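Local structure of putative oxidoreductase (Pseudomonas putida, 3L6D) at residues Val188-Phe200 with Ser255-Asp267. The protein probably binds NADP and acts as an oxidoreductase, with a Rossmann-type nucleotide-binding domain followed by a helical domain like that of NADPH-dependent reductive aminases. Numbering follows the deposited sequence.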
ATOM      1  N   VAL B 188       5.685  -4.979   4.436  1.00 24.47           N
ATOM      2  CA  VAL B 188       7.070  -5.403   4.347  1.00 23.79           C
ATOM      3  C   VAL B 188       7.836  -4.693   3.183  1.00 23.82           C
ATOM      4  O   VAL B 188       9.009  -4.352   3.352  1.00 23.49           O
ATOM      5  CB  VAL B 188       7.178  -6.937   4.338  1.00 23.00           C
ATOM      6  CG1 VAL B 188       8.603  -7.388   4.033  1.00 20.90           C
ATOM      7  CG2 VAL B 188       6.679  -7.504   5.698  1.00 21.10           C
ATOM      8  N   THR B 189       7.167  -4.424   2.053  1.00 24.02           N
ATOM      9  CA  THR B 189       7.812  -3.678   0.961  1.00 24.49           C
ATOM     10  C   THR B 189       8.232  -2.317   1.465  1.00 23.32           C
ATOM     11  O   THR B 189       9.285  -1.796   1.067  1.00 22.05           O
ATOM     12  CB  THR B 189       6.927  -3.471  -0.323  1.00 25.38           C
ATOM     13  OG1 THR B 189       5.810  -2.610  -0.029  1.00 23.13           O
ATOM     14  CG2 THR B 189       6.450  -4.808  -0.913  1.00 23.56           C
ATOM     15  N   PHE B 190       7.428  -1.758   2.364  1.00 22.81           N
ATOM     16  CA  PHE B 190       7.772  -0.481   2.944  1.00 22.56           C
ATOM     17  C   PHE B 190       9.009  -0.592   3.850  1.00 23.10           C
ATOM     18  O   PHE B 190       9.932   0.214   3.720  1.00 22.46           O
ATOM     19  CB  PHE B 190       6.555   0.146   3.654  1.00 23.09           C
ATOM     20  CG  PHE B 190       6.828   1.491   4.241  1.00 21.70           C
ATOM     21  CD1 PHE B 190       6.696   2.643   3.467  1.00 23.22           C
ATOM     22  CD2 PHE B 190       7.217   1.617   5.591  1.00 23.09           C
ATOM     23  CE1 PHE B 190       6.965   3.899   4.011  1.00 21.51           C
ATOM     24  CE2 PHE B 190       7.483   2.882   6.153  1.00 21.45           C
ATOM     25  CZ  PHE B 190       7.363   4.025   5.358  1.00 22.73           C
ATOM     26  N   PHE B 191       9.036  -1.589   4.756  1.00 21.96           N
ATOM     27  CA  PHE B 191      10.213  -1.844   5.597  1.00 22.51           C
ATOM     28  C   PHE B 191      11.465  -2.052   4.778  1.00 23.34           C
ATOM     29  O   PHE B 191      12.518  -1.493   5.106  1.00 23.81           O
ATOM     30  CB  PHE B 191       9.987  -3.007   6.614  1.00 20.93           C
ATOM     31  CG  PHE B 191       8.760  -2.850   7.444  1.00 23.55           C
ATOM     32  CD1 PHE B 191       8.342  -1.589   7.874  1.00 22.36           C
ATOM     33  CD2 PHE B 191       7.989  -3.962   7.797  1.00 22.95           C
ATOM     34  CE1 PHE B 191       7.186  -1.438   8.646  1.00 24.39           C
ATOM     35  CE2 PHE B 191       6.833  -3.820   8.569  1.00 24.12           C
ATOM     36  CZ  PHE B 191       6.434  -2.564   9.000  1.00 24.13           C
ATOM     37  N   GLU B 192      11.350  -2.835   3.707  1.00 23.56           N
ATOM     38  CA  GLU B 192      12.493  -3.111   2.825  1.00 23.23           C
ATOM     39  C   GLU B 192      13.056  -1.825   2.152  1.00 23.43           C
ATOM     40  O   GLU B 192      14.267  -1.637   2.085  1.00 22.26           O
ATOM     41  CB  GLU B 192      12.152  -4.217   1.789  1.00 21.88           C
ATOM     42  CG  GLU B 192      13.292  -4.549   0.795  1.00 23.48           C
ATOM     43  CD  GLU B 192      12.957  -5.638  -0.224  1.00 22.09           C
ATOM     44  OE1 GLU B 192      13.108  -6.843   0.102  1.00 23.73           O
ATOM     45  OE2 GLU B 192      12.592  -5.304  -1.366  1.00 23.05           O
ATOM     46  N   ALA B 193      12.165  -0.951   1.678  1.00 23.36           N
ATOM     47  CA  ALA B 193      12.576   0.265   0.961  1.00 22.88           C
ATOM     48  C   ALA B 193      13.195   1.253   1.922  1.00 22.52           C
ATOM     49  O   ALA B 193      14.250   1.827   1.628  1.00 22.00           O
ATOM     50  CB  ALA B 193      11.394   0.888   0.198  1.00 22.11           C
ATOM     51  N   VAL B 194      12.575   1.411   3.086  1.00 22.81           N
ATOM     52  CA  VAL B 194      13.154   2.235   4.159  1.00 24.00           C
ATOM     53  C   VAL B 194      14.555   1.735   4.601  1.00 24.97           C
ATOM     54  O   VAL B 194      15.513   2.513   4.735  1.00 23.70           O
ATOM     55  CB  VAL B 194      12.184   2.345   5.366  1.00 24.27           C
ATOM     56  CG1 VAL B 194      12.884   2.984   6.575  1.00 30.33           C
ATOM     57  CG2 VAL B 194      10.978   3.195   4.990  1.00 29.56           C
ATOM     58  N   GLY B 195      14.667   0.424   4.812  1.00 26.44           N
ATOM     59  CA  GLY B 195      15.945  -0.183   5.167  1.00 26.18           C
ATOM     60  C   GLY B 195      16.968   0.043   4.077  1.00 26.03           C
ATOM     61  O   GLY B 195      18.137   0.301   4.364  1.00 27.34           O
ATOM     62  N   ALA B 196      16.532  -0.059   2.825  1.00 24.77           N
ATOM     63  CA  ALA B 196      17.405   0.181   1.671  1.00 24.40           C
ATOM     64  C   ALA B 196      17.877   1.637   1.642  1.00 25.52           C
ATOM     65  O   ALA B 196      19.047   1.912   1.308  1.00 25.70           O
ATOM     66  CB  ALA B 196      16.707  -0.187   0.351  1.00 23.14           C
ATOM     67  N   GLY B 197      16.992   2.557   2.034  1.00 25.33           N
ATOM     68  CA  GLY B 197      17.355   3.980   2.168  1.00 27.15           C
ATOM     69  C   GLY B 197      18.554   4.180   3.090  1.00 29.00           C
ATOM     70  O   GLY B 197      19.455   4.974   2.799  1.00 29.16           O
ATOM     71  N   ASP B 198      18.577   3.444   4.204  1.00 29.93           N
ATOM     72  CA  ASP B 198      19.696   3.492   5.150  1.00 31.03           C
ATOM     73  C   ASP B 198      21.043   3.219   4.500  1.00 31.35           C
ATOM     74  O   ASP B 198      22.045   3.918   4.778  1.00 30.76           O
ATOM     75  CB  ASP B 198      19.459   2.522   6.300  1.00 32.22           C
ATOM     76  CG  ASP B 198      20.645   2.421   7.218  1.00 44.04           C
ATOM     77  OD1 ASP B 198      20.737   3.255   8.131  1.00 32.00           O
ATOM     78  OD2 ASP B 198      21.491   1.523   7.006  1.00 33.62           O
ATOM     79  N   ARG B 199      21.082   2.212   3.635  1.00 31.68           N
ATOM     80  CA  ARG B 199      22.330   1.849   2.970  1.00 32.44           C
ATOM     81  C   ARG B 199      22.792   2.940   1.998  1.00 30.47           C
ATOM     82  O   ARG B 199      23.956   2.970   1.584  1.00 29.58           O
ATOM     83  CB  ARG B 199      22.205   0.491   2.263  1.00 35.75           C
ATOM     84  CG  ARG B 199      22.300  -0.749   3.181  1.00 55.90           C
ATOM     85  CD  ARG B 199      22.920  -1.918   2.407  1.00 38.82           C
ATOM     86  NE  ARG B 199      23.444  -3.002   3.247  1.00 56.26           N
ATOM     87  CZ  ARG B 199      22.792  -4.128   3.539  1.00 39.99           C
ATOM     88  NH1 ARG B 199      21.563  -4.358   3.071  1.00 56.96           N
ATOM     89  NH2 ARG B 199      23.371  -5.043   4.306  1.00 56.57           N
ATOM     90  N   PHE B 200      21.865   3.825   1.638  1.00 28.32           N
ATOM     91  CA  PHE B 200      22.154   4.991   0.814  1.00 27.60           C
ATOM     92  C   PHE B 200      22.589   6.202   1.661  1.00 26.84           C
ATOM     93  O   PHE B 200      22.928   7.237   1.122  1.00 27.16           O
ATOM     94  CB  PHE B 200      20.903   5.359  -0.028  1.00 27.48           C
ATOM     95  CG  PHE B 200      20.751   4.534  -1.272  1.00 28.47           C
ATOM     96  CD1 PHE B 200      19.879   3.440  -1.309  1.00 28.88           C
ATOM     97  CD2 PHE B 200      21.508   4.817  -2.405  1.00 29.10           C
ATOM     98  CE1 PHE B 200      19.752   2.654  -2.459  1.00 29.20           C
ATOM     99  CE2 PHE B 200      21.379   4.042  -3.583  1.00 29.02           C
ATOM    100  CZ  PHE B 200      20.501   2.968  -3.606  1.00 29.59           C
ATOM    101  N   SER B 255      20.398  -0.247  -9.336  1.00 35.09           N
ATOM    102  CA  SER B 255      20.900   0.770  -8.396  1.00 34.22           C
ATOM    103  C   SER B 255      20.924   0.223  -6.977  1.00 34.06           C
ATOM    104  O   SER B 255      21.809   0.549  -6.185  1.00 33.74           O
ATOM    105  CB  SER B 255      20.022   2.009  -8.420  1.00 33.50           C
ATOM    106  OG  SER B 255      19.742   2.368  -9.747  1.00 43.03           O
ATOM    107  N   LEU B 256      19.925  -0.585  -6.652  1.00 33.99           N
ATOM    108  CA  LEU B 256      19.867  -1.216  -5.341  1.00 34.25           C
ATOM    109  C   LEU B 256      21.014  -2.228  -5.198  1.00 35.38           C
ATOM    110  O   LEU B 256      21.713  -2.252  -4.179  1.00 35.20           O
ATOM    111  CB  LEU B 256      18.507  -1.885  -5.111  1.00 32.63           C
ATOM    112  CG  LEU B 256      17.243  -1.013  -4.970  1.00 30.76           C
ATOM    113  CD1 LEU B 256      16.030  -1.890  -4.790  1.00 31.92           C
ATOM    114  CD2 LEU B 256      17.350   0.023  -3.862  1.00 31.87           C
ATOM    115  N   HIS B 257      21.198  -3.058  -6.216  1.00 37.17           N
ATOM    116  CA  HIS B 257      22.310  -4.027  -6.222  1.00 39.72           C
ATOM    117  C   HIS B 257      23.689  -3.340  -6.131  1.00 38.13           C
ATOM    118  O   HIS B 257      24.514  -3.736  -5.300  1.00 38.56           O
ATOM    119  CB  HIS B 257      22.214  -4.978  -7.440  1.00 43.57           C
ATOM    120  CG  HIS B 257      21.189  -6.076  -7.286  1.00 49.46           C
ATOM    121  ND1 HIS B 257      21.450  -7.394  -7.617  1.00 46.98           N
ATOM    122  CD2 HIS B 257      19.908  -6.051  -6.832  1.00 46.70           C
ATOM    123  CE1 HIS B 257      20.374  -8.129  -7.378  1.00 48.82           C
ATOM    124  NE2 HIS B 257      19.422  -7.336  -6.908  1.00 48.72           N
ATOM    125  N   ALA B 258      23.931  -2.315  -6.958  1.00 36.17           N
ATOM    126  CA  ALA B 258      25.189  -1.541  -6.882  1.00 34.65           C
ATOM    127  C   ALA B 258      25.456  -0.977  -5.473  1.00 32.63           C
ATOM    128  O   ALA B 258      26.598  -0.908  -5.043  1.00 31.66           O
ATOM    129  CB  ALA B 258      25.246  -0.418  -7.942  1.00 34.09           C
ATOM    130  N   GLN B 259      24.406  -0.588  -4.753  1.00 30.76           N
ATOM    131  CA  GLN B 259      24.599  -0.055  -3.399  1.00 29.76           C
ATOM    132  C   GLN B 259      24.854  -1.177  -2.397  1.00 29.92           C
ATOM    133  O   GLN B 259      25.236  -0.917  -1.243  1.00 30.63           O
ATOM    134  CB  GLN B 259      23.421   0.860  -2.991  1.00 29.75           C
ATOM    135  CG  GLN B 259      23.615   1.740  -1.728  1.00 27.83           C
ATOM    136  CD  GLN B 259      24.768   2.778  -1.807  1.00 30.70           C
ATOM    137  OE1 GLN B 259      25.228   3.130  -2.888  1.00 28.20           O
ATOM    138  NE2 GLN B 259      25.230   3.258  -0.632  1.00 28.10           N
ATOM    139  N   GLY B 260      24.651  -2.428  -2.821  1.00 29.27           N
ATOM    140  CA  GLY B 260      24.891  -3.580  -1.939  1.00 29.46           C
ATOM    141  C   GLY B 260      23.724  -3.938  -1.022  1.00 30.13           C
ATOM    142  O   GLY B 260      23.877  -4.723  -0.068  1.00 29.48           O
ATOM    143  N   VAL B 261      22.547  -3.385  -1.311  1.00 30.66           N
ATOM    144  CA  VAL B 261      21.364  -3.667  -0.493  1.00 31.95           C
ATOM    145  C   VAL B 261      20.731  -5.020  -0.839  1.00 31.78           C
ATOM    146  O   VAL B 261      20.705  -5.424  -2.006  1.00 32.05           O
ATOM    147  CB  VAL B 261      20.298  -2.530  -0.568  1.00 32.60           C
ATOM    148  CG1 VAL B 261      20.948  -1.178  -0.446  1.00 47.69           C
ATOM    149  CG2 VAL B 261      19.542  -2.587  -1.850  1.00 48.37           C
ATOM    150  N   TRP B 262      20.225  -5.696   0.190  1.00 31.83           N
ATOM    151  CA  TRP B 262      19.483  -6.946   0.058  1.00 31.27           C
ATOM    152  C   TRP B 262      18.015  -6.587  -0.040  1.00 29.74           C
ATOM    153  O   TRP B 262      17.427  -6.033   0.896  1.00 28.88           O
ATOM    154  CB  TRP B 262      19.695  -7.818   1.292  1.00 32.81           C
ATOM    155  CG  TRP B 262      19.002  -9.169   1.284  1.00 33.66           C
ATOM    156  CD1 TRP B 262      19.107 -10.149   0.338  1.00 33.16           C
ATOM    157  CD2 TRP B 262      18.126  -9.688   2.306  1.00 33.70           C
ATOM    158  NE1 TRP B 262      18.347 -11.252   0.706  1.00 33.95           N
ATOM    159  CE2 TRP B 262      17.735 -10.992   1.904  1.00 33.50           C
ATOM    160  CE3 TRP B 262      17.641  -9.180   3.517  1.00 33.64           C
ATOM    161  CZ2 TRP B 262      16.881 -11.789   2.666  1.00 33.72           C
ATOM    162  CZ3 TRP B 262      16.774  -9.979   4.277  1.00 34.40           C
ATOM    163  CH2 TRP B 262      16.408 -11.267   3.842  1.00 34.23           C
ATOM    164  N   THR B 263      17.428  -6.884  -1.191  1.00 29.32           N
ATOM    165  CA  THR B 263      16.022  -6.577  -1.414  1.00 27.94           C
ATOM    166  C   THR B 263      15.351  -7.776  -2.034  1.00 26.12           C
ATOM    167  O   THR B 263      14.993  -7.742  -3.201  1.00 26.06           O
ATOM    168  CB  THR B 263      15.843  -5.380  -2.356  1.00 28.10           C
ATOM    169  OG1 THR B 263      16.446  -5.695  -3.616  1.00 29.43           O
ATOM    170  CG2 THR B 263      16.479  -4.132  -1.778  1.00 29.63           C
ATOM    171  N   PRO B 264      15.162  -8.846  -1.253  1.00 25.81           N
ATOM    172  CA  PRO B 264      14.532 -10.028  -1.827  1.00 24.87           C
ATOM    173  C   PRO B 264      13.102  -9.798  -2.300  1.00 24.20           C
ATOM    174  O   PRO B 264      12.687 -10.443  -3.260  1.00 24.46           O
ATOM    175  CB  PRO B 264      14.528 -11.021  -0.662  1.00 25.23           C
ATOM    176  CG  PRO B 264      14.569 -10.146   0.563  1.00 35.82           C
ATOM    177  CD  PRO B 264      15.505  -9.055   0.169  1.00 26.10           C
ATOM    178  N   VAL B 265      12.353  -8.922  -1.618  1.00 22.55           N
ATOM    179  CA  VAL B 265      10.945  -8.678  -1.996  1.00 21.92           C
ATOM    180  C   VAL B 265      10.933  -7.993  -3.344  1.00 21.80           C
ATOM    181  O   VAL B 265      10.263  -8.449  -4.279  1.00 20.62           O
ATOM    182  CB  VAL B 265      10.147  -7.873  -0.937  1.00 21.42           C
ATOM    183  CG1 VAL B 265       8.679  -7.746  -1.367  1.00 27.10           C
ATOM    184  CG2 VAL B 265      10.223  -8.543   0.427  1.00 26.50           C
ATOM    185  N   PHE B 266      11.719  -6.919  -3.475  1.00 21.96           N
ATOM    186  CA  PHE B 266      11.810  -6.268  -4.801  1.00 22.28           C
ATOM    187  C   PHE B 266      12.334  -7.157  -5.923  1.00 22.49           C
ATOM    188  O   PHE B 266      11.853  -7.083  -7.056  1.00 20.10           O
ATOM    189  CB  PHE B 266      12.573  -4.927  -4.779  1.00 22.44           C
ATOM    190  CG  PHE B 266      12.261  -4.081  -5.964  1.00 20.38           C
ATOM    191  CD1 PHE B 266      11.000  -3.457  -6.081  1.00 22.81           C
ATOM    192  CD2 PHE B 266      13.149  -3.979  -7.021  1.00 22.59           C
ATOM    193  CE1 PHE B 266      10.683  -2.701  -7.201  1.00 19.63           C
ATOM    194  CE2 PHE B 266      12.826  -3.225  -8.138  1.00 20.43           C
ATOM    195  CZ  PHE B 266      11.596  -2.577  -8.226  1.00 22.98           C
ATOM    196  N   ASP B 267      13.288  -8.023  -5.599  1.00 24.08           N
ATOM    197  CA  ASP B 267      13.782  -8.991  -6.586  1.00 25.80           C
ATOM    198  C   ASP B 267      12.625  -9.864  -7.070  1.00 25.70           C
ATOM    199  O   ASP B 267      12.545 -10.203  -8.251  1.00 25.69           O
ATOM    200  CB  ASP B 267      14.844  -9.892  -5.956  1.00 27.52           C
ATOM    201  CG  ASP B 267      16.173  -9.170  -5.715  1.00 34.52           C
ATOM    202  OD1 ASP B 267      16.357  -8.056  -6.239  1.00 29.55           O
ATOM    203  OD2 ASP B 267      17.038  -9.732  -5.006  1.00 29.44           O
TER
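Glu192 is the long bump here: it reaches from its helix into the first turn of helix 264-281 and takes two backbone N-H groups, those of Val265 and Phe266. Val265 N gives its hydrogen to Glu192 OE1 (2.8 Å) and Phe266 N to Glu192 OE2 (2.8 Å), each on the syn side, so two bonds fix the rotation of the carboxylate. CG lies anti to the backbone N (chi1 179°) and the chain runs on extended, which carries the acid straight across at about a right angle to Thr263. The hollow it fills is walled by Thr263 CB, the Pro264 ring and Val265 CB; the helix start would probably stabilise its negative charge. Beside it Val265 forks, CG1 against Thr189 CG2 (3.7 Å) and CG2 more loosely on Val188 CG1.

One turn on, Ala196 is a shallow spot, and Val261 CG2 and Leu256 CD2 settle on its CB. Val261 CG1 rests on Arg199 CB (3.4 Å), and the arginine chain slides past it to bring one guanidinium face under Gly260 O, which sits off toward the rim. At the far end Gln259 lies flat over the Phe200 ring, its CG 3.7 Å from the ring centroid in a CH-pi contact, while Leu256 CD2 meets the ring edge. A bend at chi2 (62°) turns the amide so that Gln259 NE2 hydrogen-bonds Arg199 O (2.6 Å).

Gly260 ends helix 242-259 in a Schellman motif, and residues 260-263 run along helix 169-199. A carboxylate from one helix receiving first-turn N-H groups of another thus helps join three helices of the C-terminal, reductive aminase-like domain. Phe190, Ala193 and Val194 touch helix 204-232; the second subunit packs against the same region, its Val269 on Val188 and its Ala174 on Phe200.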